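Local coordinates for 39 kDa initiator binding protein (PDB 1PP7) that binds the initiator (Inr) core promoter element of Trichomonas vaginalis DNA through the N-terminal domain present here, and probably directs transcription initiation there, at residues 92-97 with 103-108; 20-25 with 74-79. All coordinates share one frame; numbering follows the deposited sequence.

Contact 1 (92-97 with 103-108); sequences FEQLQH and TQWKRS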
loop_
_atom_site.group_PDB
_atom_site.type_symbol
_atom_site.label_atom_id
_atom_site.label_comp_id
_atom_site.label_asym_id
_atom_site.label_seq_id
_atom_site.Cartn_x
_atom_site.Cartn_y
_atom_site.Cartn_z
ATOM N N PHE C 92 -10.201 0.987 -6.405
ATOM C CA PHE C 92 -10.077 1.352 -4.996
ATOM C C PHE C 92 -10.986 2.584 -4.942
ATOM O O PHE C 92 -11.099 3.354 -5.884
ATOM C CB PHE C 92 -8.642 1.659 -4.609
ATOM C CG PHE C 92 -7.841 0.428 -4.324
ATOM C CD1 PHE C 92 -7.652 -0.011 -3.007
ATOM C CD2 PHE C 92 -7.360 -0.365 -5.391
ATOM C CE1 PHE C 92 -7.008 -1.219 -2.754
ATOM C CE2 PHE C 92 -6.718 -1.560 -5.166
ATOM C CZ PHE C 92 -6.532 -2.003 -3.849
ATOM N N GLU C 93 -11.727 2.702 -3.874
ATOM C CA GLU C 93 -12.627 3.797 -3.789
ATOM C C GLU C 93 -12.228 4.698 -2.638
ATOM O O GLU C 93 -12.133 4.269 -1.479
ATOM C CB GLU C 93 -14.027 3.233 -3.643
ATOM C CG GLU C 93 -15.060 4.184 -3.047
ATOM C CD GLU C 93 -16.424 3.473 -2.924
ATOM O OE1 GLU C 93 -16.418 2.216 -2.825
ATOM O OE2 GLU C 93 -17.474 4.150 -2.926
ATOM N N GLN C 94 -11.953 5.949 -2.982
ATOM C CA GLN C 94 -11.537 6.946 -2.034
ATOM C C GLN C 94 -12.729 7.397 -1.174
ATOM O O GLN C 94 -13.801 7.765 -1.693
ATOM C CB GLN C 94 -10.947 8.147 -2.759
ATOM C CG GLN C 94 -10.269 9.058 -1.765
ATOM C CD GLN C 94 -9.449 10.111 -2.414
ATOM O OE1 GLN C 94 -9.071 9.970 -3.564
ATOM N NE2 GLN C 94 -9.156 11.183 -1.680
ATOM N N LEU C 95 -12.521 7.372 0.129
ATOM C CA LEU C 95 -13.536 7.754 1.087
ATOM C C LEU C 95 -13.201 9.099 1.797
ATOM O O LEU C 95 -13.948 9.562 2.648
ATOM C CB LEU C 95 -13.690 6.632 2.124
ATOM C CG LEU C 95 -13.910 5.259 1.497
ATOM C CD1 LEU C 95 -13.883 4.268 2.615
ATOM C CD2 LEU C 95 -15.238 5.170 0.641
ATOM N N GLN C 96 -12.073 9.705 1.447
ATOM C CA GLN C 96 -11.687 10.973 2.058
ATOM C C GLN C 96 -10.632 11.766 1.266
ATOM O O GLN C 96 -9.653 11.185 0.694
ATOM C CB GLN C 96 -11.191 10.744 3.467
ATOM C CG GLN C 96 -10.874 12.024 4.214
ATOM C CD GLN C 96 -9.734 11.854 5.241
ATOM O OE1 GLN C 96 -8.560 11.985 4.895
ATOM N NE2 GLN C 96 -10.082 11.548 6.492
ATOM N N HIS C 97 -10.896 13.081 1.205
ATOM C CA HIS C 97 -10.028 14.081 0.553
ATOM C C HIS C 97 -8.709 14.104 1.354
ATOM O O HIS C 97 -8.678 13.713 2.531
ATOM C CB HIS C 97 -10.684 15.495 0.626
ATOM C CG HIS C 97 -9.936 16.589 -0.103
ATOM N ND1 HIS C 97 -9.934 16.710 -1.480
ATOM C CD2 HIS C 97 -9.220 17.644 0.364
ATOM C CE1 HIS C 97 -9.255 17.792 -1.828
ATOM N NE2 HIS C 97 -8.811 18.376 -0.729
ATOM N N THR C 103 -5.158 9.997 3.222
ATOM C CA THR C 103 -6.276 9.730 2.377
ATOM C C THR C 103 -6.844 8.393 2.903
ATOM O O THR C 103 -6.119 7.646 3.569
ATOM C CB THR C 103 -5.714 9.856 0.905
ATOM O OG1 THR C 103 -6.661 10.562 0.098
ATOM C CG2 THR C 103 -5.260 8.604 0.321
ATOM N N GLN C 104 -8.151 8.141 2.727
ATOM C CA GLN C 104 -8.768 6.899 3.227
ATOM C C GLN C 104 -9.376 6.133 2.118
ATOM O O GLN C 104 -9.859 6.738 1.153
ATOM C CB GLN C 104 -9.840 7.206 4.234
ATOM C CG GLN C 104 -9.452 6.825 5.631
ATOM C CD GLN C 104 -10.361 7.425 6.631
ATOM O OE1 GLN C 104 -11.587 7.235 6.556
ATOM N NE2 GLN C 104 -9.780 8.176 7.593
ATOM N N TRP C 105 -9.403 4.801 2.275
ATOM C CA TRP C 105 -9.870 3.904 1.220
ATOM C C TRP C 105 -10.565 2.618 1.569
ATOM O O TRP C 105 -10.426 2.130 2.665
ATOM C CB TRP C 105 -8.687 3.462 0.345
ATOM C CG TRP C 105 -7.916 4.572 -0.201
ATOM C CD1 TRP C 105 -7.065 5.374 0.483
ATOM C CD2 TRP C 105 -7.975 5.085 -1.535
ATOM N NE1 TRP C 105 -6.603 6.349 -0.317
ATOM C CE2 TRP C 105 -7.135 6.206 -1.573
ATOM C CE3 TRP C 105 -8.650 4.705 -2.691
ATOM C CZ2 TRP C 105 -6.943 6.973 -2.737
ATOM C CZ3 TRP C 105 -8.474 5.458 -3.842
ATOM C CH2 TRP C 105 -7.625 6.585 -3.853
ATOM N N LYS C 106 -11.235 2.043 0.552
ATOM C CA LYS C 106 -11.911 0.750 0.621
ATOM C C LYS C 106 -11.997 0.195 -0.804
ATOM O O LYS C 106 -11.866 0.922 -1.774
ATOM C CB LYS C 106 -13.305 0.851 1.258
ATOM C CG LYS C 106 -14.501 0.735 0.308
ATOM C CD LYS C 106 -15.573 1.735 0.674
ATOM C CE LYS C 106 -17.010 1.247 0.362
ATOM N NZ LYS C 106 -17.338 1.043 -1.063
ATOM N N ARG C 107 -12.211 -1.106 -0.943
ATOM C CA ARG C 107 -12.271 -1.733 -2.267
ATOM C C ARG C 107 -12.966 -3.031 -1.972
ATOM O O ARG C 107 -12.623 -3.701 -0.999
ATOM C CB ARG C 107 -10.859 -1.984 -2.800
ATOM C CG ARG C 107 -10.847 -2.679 -4.167
ATOM C CD ARG C 107 -9.526 -3.364 -4.473
ATOM N NE ARG C 107 -9.386 -3.747 -5.876
ATOM C CZ ARG C 107 -8.898 -4.927 -6.300
ATOM N NH1 ARG C 107 -8.506 -5.878 -5.446
ATOM N NH2 ARG C 107 -8.760 -5.140 -7.591
ATOM N N SER C 108 -13.939 -3.420 -2.777
ATOM C CA SER C 108 -14.672 -4.633 -2.436
ATOM C C SER C 108 -13.785 -5.906 -2.359
ATOM O O SER C 108 -12.978 -6.179 -3.235
ATOM C CB SER C 108 -15.880 -4.789 -3.391
ATOM O OG SER C 108 -15.443 -5.255 -4.658
#
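Glu93 N gives its hydrogen to Lys106 O at 2.8 Å in an almost straight bond (169° at the hydrogen). Lys106 N returns a bond to Glu93 O at 3.1 Å, which completes an antiparallel hydrogen-bonded pair; Leu95 N adds a bond to Gln104 O at 2.9 Å. Above the first pair, the side chains of Glu93 and Lys106 run alongside each other in the same direction to a salt bridge, whose modelled length is too short to trust. Leu95 crosses the lysine chain at about a right angle, its CD2 3.5 Å from Lys106 CD. The opposite face carries Gln94 and Trp105. Gln94, with CG anti to the backbone N (chi1 -169°), lays its CB over the six-membered ring of Trp105, 3.9 Å from the centroid, as a CH-pi contact. Its extended chain carries NE2 onward to a phosphate of the bound DNA. Nearby, Thr103 OG1 donates to Gln96 O at 3.1 Å. At the other end, the extended Arg107 side chain passes over one face of Phe92, CD making a CH-pi contact 3.5 Å from the ring centroid; the guanidinium, nearly parallel to the ring, lies beyond its rim near CE2, not stacked on it. Arg107 NE bonds to Leu90 O and NH2 to Asp118 O, which hold the polar end. Phe92 and Trp105 also pack on Leu87 of helix 80-89, joining sheet to helix. Strands 93-99 and 102-106 form a beta hairpin, consistent with the wing of a winged-helix DNA-binding domain.

Contact 2 (20-25 with 74-79); sequences AALKRK and LVMGIK. With nucleotides of chain A; nucleotides of chain B.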
loop_
_atom_site.group_PDB
_atom_site.type_symbol
_atom_site.label_atom_id
_atom_site.label_comp_id
_atom_site.label_asym_id
_atom_site.label_seq_id
_atom_site.Cartn_x
_atom_site.Cartn_y
_atom_site.Cartn_z
ATOM N N ALA C 20 11.775 -6.977 -1.993
ATOM C CA ALA C 20 11.810 -7.727 -3.230
ATOM C C ALA C 20 10.437 -7.869 -3.883
ATOM O O ALA C 20 10.337 -7.699 -5.095
ATOM C CB ALA C 20 12.414 -9.108 -3.003
ATOM N N ALA C 21 9.386 -8.183 -3.115
ATOM C CA ALA C 21 8.059 -8.343 -3.717
ATOM C C ALA C 21 7.560 -7.007 -4.272
ATOM O O ALA C 21 6.733 -6.958 -5.213
ATOM C CB ALA C 21 7.108 -8.843 -2.706
ATOM N N LEU C 22 8.049 -5.916 -3.676
ATOM C CA LEU C 22 7.659 -4.596 -4.104
ATOM C C LEU C 22 8.381 -4.234 -5.370
ATOM O O LEU C 22 7.849 -3.572 -6.246
ATOM C CB LEU C 22 7.967 -3.606 -3.007
ATOM C CG LEU C 22 6.858 -3.662 -1.948
ATOM C CD1 LEU C 22 7.256 -2.906 -0.646
ATOM C CD2 LEU C 22 5.586 -3.124 -2.598
ATOM N N LYS C 23 9.597 -4.716 -5.487
ATOM C CA LYS C 23 10.422 -4.422 -6.652
ATOM C C LYS C 23 10.014 -5.283 -7.861
ATOM O O LYS C 23 10.182 -4.898 -9.018
ATOM C CB LYS C 23 11.906 -4.649 -6.283
ATOM C CG LYS C 23 12.912 -3.753 -7.003
ATOM C CD LYS C 23 14.323 -3.915 -6.409
ATOM C CE LYS C 23 14.410 -3.425 -4.954
ATOM N NZ LYS C 23 15.810 -3.476 -4.405
ATOM N N ARG C 24 9.414 -6.420 -7.587
ATOM C CA ARG C 24 9.066 -7.330 -8.655
ATOM C C ARG C 24 8.086 -6.789 -9.676
ATOM O O ARG C 24 7.055 -6.223 -9.307
ATOM C CB ARG C 24 8.553 -8.616 -8.041
ATOM C CG ARG C 24 8.069 -9.621 -8.999
ATOM C CD ARG C 24 7.411 -10.757 -8.239
ATOM N NE ARG C 24 6.978 -11.756 -9.206
ATOM C CZ ARG C 24 6.299 -12.866 -8.941
ATOM N NH1 ARG C 24 5.928 -13.188 -7.705
ATOM N NH2 ARG C 24 6.000 -13.649 -9.953
ATOM N N LYS C 25 8.419 -6.981 -10.962
ATOM C CA LYS C 25 7.580 -6.536 -12.086
ATOM C C LYS C 25 6.187 -7.160 -11.980
ATOM O O LYS C 25 6.049 -8.281 -11.507
ATOM C CB LYS C 25 8.246 -6.919 -13.441
ATOM C CG LYS C 25 7.262 -7.202 -14.649
ATOM C CD LYS C 25 7.577 -6.452 -16.012
ATOM C CE LYS C 25 7.486 -4.889 -15.940
ATOM N NZ LYS C 25 7.382 -4.243 -17.298
ATOM N N LEU C 74 6.593 6.033 -2.652
ATOM C CA LEU C 74 8.046 5.848 -2.494
ATOM C C LEU C 74 8.466 4.437 -2.183
ATOM O O LEU C 74 9.190 3.821 -2.972
ATOM C CB LEU C 74 8.649 6.743 -1.395
ATOM C CG LEU C 74 8.694 8.228 -1.725
ATOM C CD1 LEU C 74 9.080 9.051 -0.486
ATOM C CD2 LEU C 74 9.668 8.439 -2.814
ATOM N N VAL C 75 8.016 3.911 -1.045
ATOM C CA VAL C 75 8.410 2.552 -0.674
ATOM C C VAL C 75 8.077 1.520 -1.772
ATOM O O VAL C 75 8.693 0.444 -1.832
ATOM C CB VAL C 75 7.772 2.124 0.671
ATOM C CG1 VAL C 75 7.886 3.235 1.679
ATOM C CG2 VAL C 75 6.348 1.833 0.516
ATOM N N MET C 76 7.132 1.850 -2.653
ATOM C CA MET C 76 6.715 0.947 -3.716
ATOM C C MET C 76 7.480 1.107 -5.000
ATOM O O MET C 76 7.414 0.232 -5.897
ATOM C CB MET C 76 5.261 1.123 -4.030
ATOM C CG MET C 76 4.355 0.525 -3.024
ATOM S SD MET C 76 2.736 0.576 -3.769
ATOM C CE MET C 76 2.130 -1.041 -3.540
ATOM N N GLY C 77 8.216 2.210 -5.076
ATOM C CA GLY C 77 9.020 2.513 -6.248
ATOM C C GLY C 77 8.243 3.045 -7.444
ATOM O O GLY C 77 8.599 2.746 -8.584
ATOM N N ILE C 78 7.185 3.811 -7.223
ATOM C CA ILE C 78 6.420 4.332 -8.355
ATOM C C ILE C 78 6.106 5.774 -8.110
ATOM O O ILE C 78 5.988 6.204 -6.968
ATOM C CB ILE C 78 5.103 3.497 -8.611
ATOM C CG1 ILE C 78 4.151 3.623 -7.399
ATOM C CG2 ILE C 78 5.493 2.000 -8.908
ATOM C CD1 ILE C 78 2.966 2.654 -7.369
ATOM N N LYS C 79 6.021 6.544 -9.183
ATOM C CA LYS C 79 5.680 7.970 -9.036
ATOM C C LYS C 79 4.284 8.133 -8.374
ATOM O O LYS C 79 3.440 7.239 -8.481
ATOM C CB LYS C 79 5.620 8.641 -10.415
ATOM C CG LYS C 79 6.768 8.365 -11.340
ATOM C CD LYS C 79 7.848 9.417 -11.206
ATOM C CE LYS C 79 8.790 9.111 -10.023
ATOM N NZ LYS C 79 9.815 8.044 -10.330
ATOM P P DT A 8 7.017 4.962 -12.764
ATOM O OP1 DT A 8 8.430 4.734 -12.374
ATOM O OP2 DT A 8 6.032 5.267 -11.717
ATOM O "O5'" DT A 8 6.886 6.067 -13.873
ATOM C "C5'" DT A 8 7.500 5.796 -15.121
ATOM C "C4'" DT A 8 7.249 6.907 -16.096
ATOM O "O4'" DT A 8 6.042 6.599 -16.786
ATOM C "C3'" DT A 8 7.067 8.290 -15.497
ATOM O "O3'" DT A 8 7.982 9.190 -16.105
ATOM C "C2'" DT A 8 5.654 8.668 -15.874
ATOM C "C1'" DT A 8 5.322 7.767 -17.017
ATOM N N1 DT A 8 3.896 7.383 -17.141
ATOM C C2 DT A 8 3.288 7.519 -18.390
ATOM O O2 DT A 8 3.883 7.851 -19.373
ATOM N N3 DT A 8 1.956 7.201 -18.431
ATOM C C4 DT A 8 1.194 6.695 -17.397
ATOM O O4 DT A 8 0.015 6.391 -17.609
ATOM C C5 DT A 8 1.901 6.541 -16.121
ATOM C C7 DT A 8 1.171 5.980 -14.942
ATOM C C6 DT A 8 3.194 6.903 -16.063
ATOM P P DA B 11 12.543 -2.094 -20.354
ATOM O OP1 DA B 11 13.528 -1.590 -19.346
ATOM O OP2 DA B 11 12.903 -2.127 -21.807
ATOM O "O5'" DA B 11 12.058 -3.558 -19.950
ATOM C "C5'" DA B 11 11.483 -3.779 -18.663
ATOM C "C4'" DA B 11 10.699 -5.065 -18.643
ATOM O "O4'" DA B 11 9.430 -4.926 -19.321
ATOM C "C3'" DA B 11 11.400 -6.240 -19.318
ATOM O "O3'" DA B 11 11.048 -7.406 -18.594
ATOM C "C2'" DA B 11 10.703 -6.320 -20.658
ATOM C "C1'" DA B 11 9.296 -6.020 -20.203
ATOM N N9 DA B 11 8.373 -5.639 -21.253
ATOM C C8 DA B 11 8.659 -5.186 -22.516
ATOM N N7 DA B 11 7.589 -4.895 -23.225
ATOM C C5 DA B 11 6.533 -5.186 -22.370
ATOM C C6 DA B 11 5.159 -5.069 -22.520
ATOM N N6 DA B 11 4.584 -4.613 -23.627
ATOM N N1 DA B 11 4.379 -5.431 -21.479
ATOM C C2 DA B 11 4.970 -5.882 -20.357
ATOM N N3 DA B 11 6.262 -6.033 -20.094
ATOM C C4 DA B 11 7.000 -5.657 -21.155
ATOM P P DA B 12 12.193 -8.377 -18.045
ATOM O OP1 DA B 12 12.966 -7.629 -17.007
ATOM O OP2 DA B 12 12.892 -8.940 -19.257
ATOM O "O5'" DA B 12 11.356 -9.513 -17.305
ATOM C "C5'" DA B 12 10.564 -9.197 -16.165
ATOM C "C4'" DA B 12 9.207 -9.855 -16.273
ATOM O "O4'" DA B 12 8.477 -9.313 -17.401
ATOM C "C3'" DA B 12 9.267 -11.360 -16.490
ATOM O "O3'" DA B 12 8.298 -12.030 -15.659
ATOM C "C2'" DA B 12 8.993 -11.502 -17.982
ATOM C "C1'" DA B 12 8.066 -10.341 -18.274
ATOM N N9 DA B 12 8.126 -9.817 -19.646
ATOM C C8 DA B 12 9.256 -9.501 -20.378
ATOM N N7 DA B 12 8.994 -9.004 -21.565
ATOM C C5 DA B 12 7.598 -9.005 -21.633
ATOM C C6 DA B 12 6.680 -8.564 -22.645
ATOM N N6 DA B 12 7.062 -8.069 -23.818
ATOM N N1 DA B 12 5.346 -8.660 -22.384
ATOM C C2 DA B 12 4.970 -9.185 -21.193
ATOM N N3 DA B 12 5.742 -9.649 -20.176
ATOM C C4 DA B 12 7.052 -9.517 -20.461
#
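No ring or planar side chain carries the meeting of Leu22 with Met76 and Val75, so there are no stacked faces or edges; one leucine methyl, CD2, meets Met76, and the other, CD1, the carbonyl O of Val75. With CG beside the backbone N and anti to the carbonyl carbon (chi1 -80°), Leu22 sends CD2 to Met76 CG at 3.9 Å, the two side chains crossing at about a right angle. CD1 rests 3.8 Å from Val75 O. Just beyond, Gly77 takes positive phi and closes helix 69-76 in a Schellman motif, with Gly77 N bonded to Leu74 O. The chain then reaches Lys79, the N-cap of helix 80-89, whose backbone N donates to OP2 of DT8 of chain A at 2.8 Å, nearly straight at 164°. On the partner segment the bent chain of Lys25 lies along the sugars of chain B: CD is 3.3 Å from O4' of DA12, and NZ bonds to O4' of DA11 at 3.0 Å. Helix 69-76, the turn and helix 80-89 are consistent with a helix-turn-helix. Helix 34-45 covers this contact: Lys37 touches Leu22 and Met76 and bonds through NZ to Arg24 O, with Phe34 against Met76 and Leu41 against Val75, while Ile78 packs on Leu83 of helix 80-89.

In the fold
Contact 2 comes first in the sequence, and the two lie across the domain from each other, their centres about 21 Å apart, with about 9 Å between nearest atoms. Both belong to the same initiator DNA-binding domain. Contact 2 brings helix 16-23 against the end of helix 69-76; contact 1 pairs strands 93-99 and 102-106 at one side of the four-stranded antiparallel sheet. Helix 80-89 lies between them in sequence, and it and helix 34-45 touch side chains of both. Lys25 and Lys79 of contact 2 and Gln94 of contact 1 meet the DNA, consistent with a winged-helix domain that contacts its site from both its helical part and its wing.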